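Side-chain contact in TolA protein (Vibrio cholerae, PDB 4G7X), which probably takes part in the Tol-Pal system that spans the Gram-negative cell envelope: residues Tyr55-Leu58 with Ile59-Asn62. Sequence-based numbering, arbitrary orientation.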
# COMPACT_ATOMS: atom_id res chain seq x y z
N TYR B 55 -4.03 12.12 -5.07
CA TYR B 55 -3.82 10.67 -4.97
C TYR B 55 -4.54 9.90 -6.06
O TYR B 55 -3.99 8.96 -6.63
CB TYR B 55 -4.24 10.14 -3.59
CG TYR B 55 -3.51 10.73 -2.40
CD1 TYR B 55 -2.32 11.44 -2.54
CD2 TYR B 55 -4.01 10.53 -1.11
CE1 TYR B 55 -1.68 11.97 -1.43
CE2 TYR B 55 -3.36 11.04 -0.00
CZ TYR B 55 -2.20 11.76 -0.17
OH TYR B 55 -1.56 12.26 0.94
N THR B 56 -5.78 10.29 -6.33
CA THR B 56 -6.61 9.64 -7.34
C THR B 56 -5.98 9.80 -8.74
O THR B 56 -5.97 8.85 -9.53
CB THR B 56 -8.06 10.19 -7.30
OG1 THR B 56 -8.59 10.06 -5.97
CG2 THR B 56 -8.95 9.42 -8.26
N GLN B 57 -5.43 10.98 -9.01
CA GLN B 57 -4.72 11.23 -10.27
C GLN B 57 -3.46 10.38 -10.39
O GLN B 57 -3.18 9.83 -11.46
CB GLN B 57 -4.40 12.73 -10.42
CG GLN B 57 -3.46 13.09 -11.57
CD GLN B 57 -4.05 12.87 -12.95
OE1 GLN B 57 -5.27 12.80 -13.12
NE2 GLN B 57 -3.18 12.77 -13.95
N LEU B 58 -2.70 10.26 -9.30
CA LEU B 58 -1.50 9.42 -9.31
C LEU B 58 -1.83 7.97 -9.64
O LEU B 58 -1.11 7.32 -10.40
CB LEU B 58 -0.75 9.51 -7.98
CG LEU B 58 0.02 10.81 -7.73
CD1 LEU B 58 0.48 10.89 -6.28
CD2 LEU B 58 1.20 10.95 -8.68
N ILE B 59 -2.93 7.47 -9.08
CA ILE B 59 -3.38 6.11 -9.34
C ILE B 59 -3.84 5.97 -10.79
O ILE B 59 -3.46 5.03 -11.49
CB ILE B 59 -4.49 5.68 -8.36
CG1 ILE B 59 -3.94 5.67 -6.93
CG2 ILE B 59 -5.06 4.31 -8.73
CD1 ILE B 59 -5.00 5.70 -5.85
N ARG B 60 -4.64 6.94 -11.25
CA ARG B 60 -5.14 6.94 -12.63
C ARG B 60 -4.03 6.94 -13.68
O ARG B 60 -4.14 6.26 -14.70
CB ARG B 60 -6.10 8.11 -12.86
CG ARG B 60 -7.51 7.87 -12.33
CD ARG B 60 -8.50 8.92 -12.82
NE ARG B 60 -8.41 10.17 -12.05
CZ ARG B 60 -7.83 11.28 -12.48
NH1 ARG B 60 -7.80 12.36 -11.71
NH2 ARG B 60 -7.28 11.34 -13.69
N GLN B 61 -2.97 7.70 -13.42
CA GLN B 61 -1.81 7.76 -14.33
C GLN B 61 -1.13 6.41 -14.54
O GLN B 61 -0.54 6.17 -15.60
CB GLN B 61 -0.79 8.77 -13.81
CG GLN B 61 -1.14 10.22 -14.11
CD GLN B 61 -0.07 11.19 -13.66
OE1 GLN B 61 0.18 12.20 -14.31
NE2 GLN B 61 0.58 10.89 -12.53
N ASN B 62 -1.20 5.54 -13.53
CA ASN B 62 -0.56 4.23 -13.59
C ASN B 62 -1.51 3.13 -14.06
O ASN B 62 -1.08 2.01 -14.35
CB ASN B 62 0.01 3.87 -12.22
CG ASN B 62 1.17 4.75 -11.82
OD1 ASN B 62 1.16 5.37 -10.75
ND2 ASN B 62 2.19 4.82 -12.67
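Thr56 O accepts a hydrogen bond from Arg60 N at 2.9 Å, while the aliphatic part of the same arginine curls over it, Arg60 CG lying 3.3 Å from Thr56 O. Two more i to i+4 helix bonds run alongside, from Ile59 N to Tyr55 O and from Gln61 N to Gln57 O, all three fairly straight. The Arg60 chain folds back at chi3 (-80°), which lays one face of its guanidinium over Gln57 CA and passes NE by the methyl of Thr56, with Thr56 CG2 to Arg60 NE at 3.9 Å. The hydroxyl of Thr56 is held by Gly52 O one turn earlier.

A glutamine carries both a donor and an acceptor, so Gln57 can meet two neighbours, though only weakly here. With CG anti to the backbone N (chi1 170°) and a bend at chi2, the amide crosses Arg60 at about a right angle, its plane turned 67° from the guanidinium. Arg60 NH2 lies 2.5 Å from Gln57 OE1 at a poor angle, a weak and doubtful bond; Gln57 NE2 makes a long, weak one to Gln61 OE1, 3.4 Å apart. Gln57 NE2 also lies 3.3 Å from Gln61 CG, and Leu58 CD2 sits 3.9 Å from Gln61 NE2.

The buried flank is largely apolar. Ile59 reaches Leu133, Val135, Ala108 and Val109, and Tyr55 meets Phe115 edge-to-face while its hydroxyl is satisfied by Pro116 O. This two-sided character is that of an amphipathic helix, here the last turns of helix 38-62, packed against strand 130-135 and helix 99-110 in the TolA C-terminal domain.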